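Local coordinates for protein gamma-glutamyltranspeptidase (Ggt) (Helicobacter pylori 26695, PDB 5BPK) that probably transfers or hydrolyses the gamma-glutamyl group of substrates such as glutathione, as an Ntn-hydrolase whose bound acivicin-type inhibitor occupies the active-site pocket, at residues S75-L80 with Q103-V108; A121-M126 with G162-I167. All coordinates share one frame; numbering follows the deposited sequence.

Contact 1: S75-L80 with Q103-V108; sequences SPTIVL and QVISNV. With EDO (1,2-ethanediol), chain V.
Ile105 reaches from helix 96-109 onto Thr77 and Val79 of strand 77-81, a helix-on-sheet layer of the Ntn-hydrolase fold. The backbones stand well apart, with 8.3 Å between the CA atoms of Val79 and Ile105, and the isoleucine side chain bridges them. The next residue, Ser106, does not touch the strand; its OG bonds to Asp110 OD2 and accepts from O1 of a 1,2-ethanediol, probably from the crystallisation liquor. Thr77 turns CG2 to the helix and keeps OG1 for polar partners: Ser278 OG of the other chain, whose strand extends this sheet, and its own segment. Within that segment the Thr77 OG1 donor lies 2.7 Å from Ser75 O, well above the carbonyl plane. The contact itself is apolar and buried, with no hydrogen bond across it. Ile105 CB serves as the branch point. Ile105 CG1, anti to the carbonyl carbon (chi1 -65°), heads for the strand and comes to 4.2 Å from Val79 CG2, while Ile105 CG2 stays slightly farther from that methyl. Ile105 CD1 continues the CG1 branch, anti to CA (chi2 173°), and rests over the notch between two methyls, 4.0 Å from Thr77 CG2 and 4.0 Å from Val79 CG2.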
ATOM      1  N   SER B  75      -4.123   1.963   1.966  1.00 11.56           N
ATOM      2  CA  SER B  75      -4.939   3.114   2.336  1.00  9.70           C
ATOM      3  C   SER B  75      -4.399   4.419   1.751  1.00 11.08           C
ATOM      4  O   SER B  75      -4.173   5.389   2.491  1.00 11.71           O
ATOM      5  CB  SER B  75      -4.981   3.243   3.854  1.00 12.10           C
ATOM      6  OG  SER B  75      -5.448   2.055   4.457  1.00 10.25           O
ATOM      7  N   PRO B  76      -4.184   4.457   0.423  1.00 10.22           N
ATOM      8  CA  PRO B  76      -3.791   5.747  -0.139  1.00  8.50           C
ATOM      9  C   PRO B  76      -4.910   6.731   0.124  1.00  8.15           C
ATOM     10  O   PRO B  76      -6.084   6.407  -0.088  1.00 10.58           O
ATOM     11  CB  PRO B  76      -3.606   5.460  -1.626  1.00 10.87           C
ATOM     12  CG  PRO B  76      -4.478   4.256  -1.900  1.00 10.38           C
ATOM     13  CD  PRO B  76      -4.431   3.443  -0.620  1.00  8.49           C
ATOM     14  N   THR B  77      -4.555   7.897   0.647  1.00  9.04           N
ATOM     15  CA  THR B  77      -5.525   8.831   1.206  1.00  9.40           C
ATOM     16  C   THR B  77      -5.198  10.269   0.843  1.00 10.57           C
ATOM     17  O   THR B  77      -4.029  10.676   0.788  1.00 11.68           O
ATOM     18  CB  THR B  77      -5.591   8.664   2.745  1.00 10.65           C
ATOM     19  OG1 THR B  77      -5.952   7.306   3.053  1.00 10.64           O
ATOM     20  CG2 THR B  77      -6.607   9.616   3.400  1.00 10.34           C
ATOM     21  N   ILE B  78      -6.259  11.037   0.638  1.00 10.50           N
ATOM     22  CA  ILE B  78      -6.179  12.479   0.480  1.00 11.10           C
ATOM     23  C   ILE B  78      -7.140  13.099   1.496  1.00 11.30           C
ATOM     24  O   ILE B  78      -8.295  12.674   1.605  1.00 10.57           O
ATOM     25  CB  ILE B  78      -6.539  12.921  -0.954  1.00 10.55           C
ATOM     26  CG1 ILE B  78      -5.521  12.357  -1.949  1.00 12.24           C
ATOM     27  CG2 ILE B  78      -6.613  14.439  -1.041  1.00 12.49           C
ATOM     28  CD1 ILE B  78      -5.905  12.546  -3.408  1.00 14.38           C
ATOM     29  N   VAL B  79      -6.654  14.079   2.248  1.00 11.98           N
ATOM     30  CA  VAL B  79      -7.490  14.829   3.174  1.00 10.72           C
ATOM     31  C   VAL B  79      -7.706  16.208   2.574  1.00 12.04           C
ATOM     32  O   VAL B  79      -6.754  16.838   2.102  1.00 11.82           O
ATOM     33  CB  VAL B  79      -6.854  14.943   4.575  1.00 10.80           C
ATOM     34  CG1 VAL B  79      -7.773  15.691   5.540  1.00 12.10           C
ATOM     35  CG2 VAL B  79      -6.545  13.554   5.131  1.00 10.84           C
ATOM     36  N   LEU B  80      -8.959  16.657   2.583  1.00 12.85           N
ATOM     37  CA  LEU B  80      -9.331  17.964   2.041  1.00 13.28           C
ATOM     38  C   LEU B  80      -9.777  18.894   3.143  1.00 14.72           C
ATOM     39  O   LEU B  80     -10.366  18.467   4.133  1.00 15.02           O
ATOM     40  CB  LEU B  80     -10.469  17.832   1.019  1.00 13.83           C
ATOM     41  CG  LEU B  80     -10.247  16.816  -0.102  1.00 13.93           C
ATOM     42  CD1 LEU B  80     -11.534  16.633  -0.922  1.00 18.52           C
ATOM     43  CD2 LEU B  80      -9.082  17.225  -0.995  1.00 13.83           C
ATOM     44  N   GLN B 103      -2.519   7.527  12.217  1.00  9.53           N
ATOM     45  CA  GLN B 103      -1.700   8.248  13.170  1.00 10.99           C
ATOM     46  C   GLN B 103      -1.109   9.514  12.556  1.00  9.47           C
ATOM     47  O   GLN B 103      -1.113  10.571  13.192  1.00 10.89           O
ATOM     48  CB  GLN B 103      -0.633   7.317  13.776  1.00 11.49           C
ATOM     49  CG  GLN B 103      -1.245   6.359  14.792  1.00 12.81           C
ATOM     50  CD  GLN B 103      -0.316   5.261  15.250  1.00 10.58           C
ATOM     51  OE1 GLN B 103       0.380   5.407  16.273  1.00 11.19           O
ATOM     52  NE2 GLN B 103      -0.281   4.149  14.497  1.00 11.85           N
ATOM     53  N   VAL B 104      -0.643   9.426  11.313  1.00 10.78           N
ATOM     54  CA  VAL B 104      -0.081  10.600  10.637  1.00 10.20           C
ATOM     55  C   VAL B 104      -1.149  11.683  10.504  1.00  9.87           C
ATOM     56  O   VAL B 104      -0.915  12.857  10.825  1.00 11.38           O
ATOM     57  CB  VAL B 104       0.526  10.247   9.262  1.00 10.54           C
ATOM     58  CG1 VAL B 104       0.957  11.512   8.505  1.00 11.37           C
ATOM     59  CG2 VAL B 104       1.706   9.295   9.434  1.00 12.66           C
ATOM     60  N   ILE B 105      -2.335  11.281  10.057  1.00 10.48           N
ATOM     61  CA  ILE B 105      -3.439  12.220   9.910  1.00 11.63           C
ATOM     62  C   ILE B 105      -3.834  12.874  11.244  1.00  9.91           C
ATOM     63  O   ILE B 105      -4.008  14.095  11.318  1.00 10.67           O
ATOM     64  CB  ILE B 105      -4.670  11.553   9.255  1.00 10.12           C
ATOM     65  CG1 ILE B 105      -4.339  11.150   7.817  1.00 10.91           C
ATOM     66  CG2 ILE B 105      -5.874  12.505   9.300  1.00 12.96           C
ATOM     67  CD1 ILE B 105      -5.415  10.335   7.137  1.00 13.53           C
ATOM     68  N   SER B 106      -3.985  12.060  12.281  1.00 10.74           N
ATOM     69  CA  SER B 106      -4.320  12.547  13.616  1.00 10.50           C
ATOM     70  C   SER B 106      -3.235  13.472  14.146  1.00 10.42           C
ATOM     71  O   SER B 106      -3.535  14.488  14.766  1.00 10.39           O
ATOM     72  CB  SER B 106      -4.510  11.363  14.572  1.00 11.06           C
ATOM     73  OG  SER B 106      -4.669  11.775  15.921  1.00 13.22           O
ATOM     74  N   ASN B 107      -1.970  13.113  13.923  1.00 10.68           N
ATOM     75  CA  ASN B 107      -0.872  13.946  14.413  1.00 10.61           C
ATOM     76  C   ASN B 107      -0.948  15.369  13.855  1.00  9.11           C
ATOM     77  O   ASN B 107      -0.679  16.340  14.561  1.00 11.56           O
ATOM     78  CB  ASN B 107       0.478  13.315  14.089  1.00  8.81           C
ATOM     79  CG  ASN B 107       0.789  12.102  14.959  1.00 10.32           C
ATOM     80  OD1 ASN B 107       0.179  11.903  16.019  1.00 12.28           O
ATOM     81  ND2 ASN B 107       1.748  11.281  14.510  1.00 11.36           N
ATOM     82  N   VAL B 108      -1.287  15.497  12.577  1.00 11.55           N
ATOM     83  CA  VAL B 108      -1.531  16.817  12.016  1.00 10.39           C
ATOM     84  C   VAL B 108      -2.805  17.479  12.577  1.00 11.31           C
ATOM     85  O   VAL B 108      -2.760  18.604  13.076  1.00 13.05           O
ATOM     86  CB  VAL B 108      -1.617  16.777  10.478  1.00  9.81           C
ATOM     87  CG1 VAL B 108      -1.964  18.180   9.919  1.00 10.75           C
ATOM     88  CG2 VAL B 108      -0.312  16.250   9.887  1.00 12.00           C
TER
HETATM   89  C1  EDO V 708      -4.437   9.170  18.186  1.00 23.51           C
HETATM   90  O1  EDO V 708      -3.464   9.796  17.335  1.00 17.29           O
HETATM   91  C2  EDO V 708      -3.795   8.490  19.390  1.00 20.79           C
HETATM   92  O2  EDO V 708      -3.300   9.491  20.275  1.00 19.12           O

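Contact 2: A121-M126 with G162-I167. With EDO (1,2-ethanediol), chain R.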
ATOM      1  N   ALA B 121       6.975  10.799  14.203  1.00 10.75           N
ATOM      2  CA  ALA B 121       6.431  10.458  15.528  1.00 12.14           C
ATOM      3  C   ALA B 121       6.267   8.945  15.693  1.00 12.12           C
ATOM      4  O   ALA B 121       5.777   8.269  14.772  1.00 12.05           O
ATOM      5  CB  ALA B 121       5.099  11.149  15.759  1.00 12.55           C
ATOM      6  N   PRO B 122       6.687   8.410  16.853  1.00 10.64           N
ATOM      7  CA  PRO B 122       6.514   6.982  17.090  1.00 10.89           C
ATOM      8  C   PRO B 122       5.064   6.522  16.942  1.00 10.57           C
ATOM      9  O   PRO B 122       4.144   7.279  17.244  1.00 11.53           O
ATOM     10  CB  PRO B 122       6.982   6.816  18.535  1.00 13.07           C
ATOM     11  CG  PRO B 122       8.090   7.830  18.647  1.00 11.97           C
ATOM     12  CD  PRO B 122       7.541   9.028  17.892  1.00 13.11           C
ATOM     13  N   ARG B 123       4.898   5.283  16.480  1.00 10.85           N
ATOM     14  CA  ARG B 123       3.602   4.708  16.135  1.00 10.94           C
ATOM     15  C   ARG B 123       3.290   3.512  17.022  1.00 10.30           C
ATOM     16  O   ARG B 123       4.204   2.801  17.440  1.00 10.44           O
ATOM     17  CB  ARG B 123       3.616   4.247  14.676  1.00 10.12           C
ATOM     18  CG  ARG B 123       3.605   5.399  13.702  1.00 12.10           C
ATOM     19  CD  ARG B 123       4.000   4.961  12.262  1.00 12.74           C
ATOM     20  NE  ARG B 123       4.287   6.165  11.483  1.00 14.84           N
ATOM     21  CZ  ARG B 123       4.952   6.220  10.342  1.00 12.00           C
ATOM     22  NH1 ARG B 123       5.457   5.132   9.780  1.00 12.42           N
ATOM     23  NH2 ARG B 123       5.136   7.403   9.773  1.00 14.93           N
ATOM     24  N   PHE B 124       2.001   3.307  17.309  1.00 11.34           N
ATOM     25  CA  PHE B 124       1.522   2.097  17.992  1.00 11.29           C
ATOM     26  C   PHE B 124       0.542   1.384  17.073  1.00 11.88           C
ATOM     27  O   PHE B 124       0.143   1.918  16.045  1.00 12.43           O
ATOM     28  CB  PHE B 124       0.873   2.404  19.357  1.00 10.60           C
ATOM     29  CG  PHE B 124      -0.344   3.276  19.271  1.00 10.00           C
ATOM     30  CD1 PHE B 124      -1.615   2.727  19.118  1.00 10.97           C
ATOM     31  CD2 PHE B 124      -0.214   4.651  19.311  1.00 11.13           C
ATOM     32  CE1 PHE B 124      -2.731   3.547  19.020  1.00 12.86           C
ATOM     33  CE2 PHE B 124      -1.315   5.473  19.196  1.00 10.46           C
ATOM     34  CZ  PHE B 124      -2.581   4.927  19.046  1.00 11.31           C
ATOM     35  N   HIS B 125       0.166   0.167  17.438  1.00 10.46           N
ATOM     36  CA  HIS B 125      -0.681  -0.647  16.578  1.00 10.19           C
ATOM     37  C   HIS B 125      -1.421  -1.704  17.384  1.00 10.92           C
ATOM     38  O   HIS B 125      -0.837  -2.370  18.232  1.00 12.52           O
ATOM     39  CB  HIS B 125       0.204  -1.282  15.495  1.00 10.86           C
ATOM     40  CG  HIS B 125      -0.491  -2.265  14.609  1.00  8.66           C
ATOM     41  ND1 HIS B 125      -1.379  -1.891  13.624  1.00 13.62           N
ATOM     42  CD2 HIS B 125      -0.400  -3.618  14.543  1.00 10.73           C
ATOM     43  CE1 HIS B 125      -1.813  -2.970  12.997  1.00 13.18           C
ATOM     44  NE2 HIS B 125      -1.228  -4.031  13.527  1.00 11.14           N
ATOM     45  N   MET B 126      -2.705  -1.840  17.084  1.00 10.86           N
ATOM     46  CA  MET B 126      -3.557  -2.904  17.596  1.00 11.01           C
ATOM     47  C   MET B 126      -4.363  -3.445  16.421  1.00 10.97           C
ATOM     48  O   MET B 126      -5.029  -2.683  15.738  1.00 12.94           O
ATOM     49  CB  MET B 126      -4.467  -2.342  18.698  1.00 11.60           C
ATOM     50  CG  MET B 126      -5.707  -3.153  19.051  1.00 10.68           C
ATOM     51  SD  MET B 126      -5.414  -4.814  19.656  1.00 13.52           S
ATOM     52  CE  MET B 126      -4.774  -4.482  21.314  1.00 13.99           C
ATOM     53  N   GLY B 162       5.962   0.943   8.917  1.00 12.78           N
ATOM     54  CA  GLY B 162       5.544   1.848   7.858  1.00 12.89           C
ATOM     55  C   GLY B 162       6.659   2.580   7.150  1.00 12.38           C
ATOM     56  O   GLY B 162       7.822   2.561   7.573  1.00 12.06           O
ATOM     57  N   ASP B 163       6.272   3.267   6.079  1.00 11.38           N
ATOM     58  CA  ASP B 163       7.185   4.113   5.309  1.00 10.52           C
ATOM     59  C   ASP B 163       6.329   5.136   4.562  1.00 11.77           C
ATOM     60  O   ASP B 163       5.960   4.961   3.408  1.00 11.24           O
ATOM     61  CB  ASP B 163       8.048   3.273   4.364  1.00 10.97           C
ATOM     62  CG  ASP B 163       9.000   4.116   3.529  1.00 11.31           C
ATOM     63  OD1 ASP B 163       9.146   5.322   3.813  1.00 16.05           O
ATOM     64  OD2 ASP B 163       9.583   3.572   2.576  1.00 13.63           O
ATOM     65  N   VAL B 164       5.977   6.186   5.281  1.00  9.94           N
ATOM     66  CA  VAL B 164       5.064   7.199   4.801  1.00 10.06           C
ATOM     67  C   VAL B 164       5.781   8.259   3.973  1.00 10.01           C
ATOM     68  O   VAL B 164       6.788   8.816   4.394  1.00 11.39           O
ATOM     69  CB  VAL B 164       4.362   7.892   5.982  1.00  8.84           C
ATOM     70  CG1 VAL B 164       3.443   9.036   5.484  1.00 10.91           C
ATOM     71  CG2 VAL B 164       3.585   6.877   6.826  1.00 11.12           C
ATOM     72  N   ASN B 165       5.252   8.508   2.780  1.00  9.99           N
ATOM     73  CA  ASN B 165       5.624   9.651   1.983  1.00  9.46           C
ATOM     74  C   ASN B 165       4.380  10.514   1.904  1.00  9.50           C
ATOM     75  O   ASN B 165       3.345  10.070   1.401  1.00 10.81           O
ATOM     76  CB  ASN B 165       6.127   9.198   0.619  1.00  9.94           C
ATOM     77  CG  ASN B 165       7.390   8.396   0.739  1.00 10.36           C
ATOM     78  OD1 ASN B 165       8.390   8.895   1.266  1.00 11.26           O
ATOM     79  ND2 ASN B 165       7.357   7.140   0.292  1.00 13.08           N
ATOM     80  N   ALA B 166       4.472  11.721   2.447  1.00  9.33           N
ATOM     81  CA  ALA B 166       3.306  12.558   2.646  1.00 10.14           C
ATOM     82  C   ALA B 166       3.561  14.018   2.259  1.00 10.29           C
ATOM     83  O   ALA B 166       4.696  14.508   2.322  1.00 11.87           O
ATOM     84  CB  ALA B 166       2.829  12.453   4.086  1.00 12.47           C
ATOM     85  N   ILE B 167       2.488  14.688   1.850  1.00 11.25           N
ATOM     86  CA  ILE B 167       2.512  16.098   1.468  1.00 11.01           C
ATOM     87  C   ILE B 167       1.416  16.835   2.211  1.00 12.23           C
ATOM     88  O   ILE B 167       0.303  16.313   2.356  1.00 12.56           O
ATOM     89  CB  ILE B 167       2.292  16.298  -0.054  1.00 11.29           C
ATOM     90  CG1 ILE B 167       3.388  15.619  -0.867  1.00 12.68           C
ATOM     91  CG2 ILE B 167       2.208  17.783  -0.400  1.00 13.86           C
ATOM     92  CD1 ILE B 167       3.056  15.468  -2.370  1.00 13.79           C
TER
HETATM   93  C1  EDO R 704       3.937   5.179  20.266  1.00 15.64           C
HETATM   94  O1  EDO R 704       2.832   5.346  21.165  1.00 19.65           O
HETATM   95  C2  EDO R 704       4.619   3.829  20.516  1.00 14.35           C
HETATM   96  O2  EDO R 704       5.710   3.563  19.607  1.00 12.99           O
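Arg123 sends its side chain from the loop after helix 115-120 to Gly162 and Val164, spanning the 9.0 Å between the CA atoms of Arg123 and Gly162. Its first torsion puts CG anti to the carbonyl carbon (chi1 -72°), and the chain then runs extended from CG to NE, which accounts for the reach. NH1 approaches the glycine, with Gly162 CA 3.8 Å from Arg123 NH1 at the guanidinium edge and near its plane. NH2 comes against a methyl instead: Val164 CG2 lies 3.4 Å from Arg123 NH2 and 3.8 Å from Arg123 CZ, at an oblique approach to the flat group. Val164 offers this methyl because CG1 takes the place anti to the backbone N (chi1 177°), setting CG2 beside that N.

No hydrogen bond joins the two segments directly. The charged end is fixed from outside them: Arg123 NH1 bonds to Met161 O and forms a salt bridge with Asp183 OD2, an oxygen that also accepts from Val164 N. One carboxylate thus ties both sides together and probably helps neutralise the buried charge. Gly162 meets NH1 with its backbone in a positive-phi conformation (97°). Asp163 points its CB away from the loop, and its OD2 bonds to Ser43 OG of the other chain. On the backbone side of the arginine, 1,2-ethanediol O2 donates to Arg123 O at 2.7 Å. Arg123 and Val164 both also rest on Thr100 of helix 96-109, so the contact belongs to the helix-covered sheet of the Ntn-hydrolase fold, with a buried arginine salt bridge pinning a loop to the segment leading into strand 166-171.

Contacts 1 and 2 lie with their centres about 10 Å apart. Contact 1 uses helix 96-109 and contact 2 packs against it, and both reach one antiparallel sheet, in which strand 84-89 separates strand 77-81 from strand 166-171. They also touch directly. Gln103 NE2 of contact 1 stands 2.7 Å from Phe124 O of contact 2, probably a hydrogen bond, and Gln103 OE1 packs 3.3 Å from Arg123 CA. Beside them, Val104 CG2 comes to 3.9 Å from Arg123 NH2. Neither contact is in the inhibitor pocket: the bound ligand is about 13 Å from the Thr77 side chain and about 9 Å from Gly162. Helix 96-109 connects them to it, since its Ile97 lines the pocket.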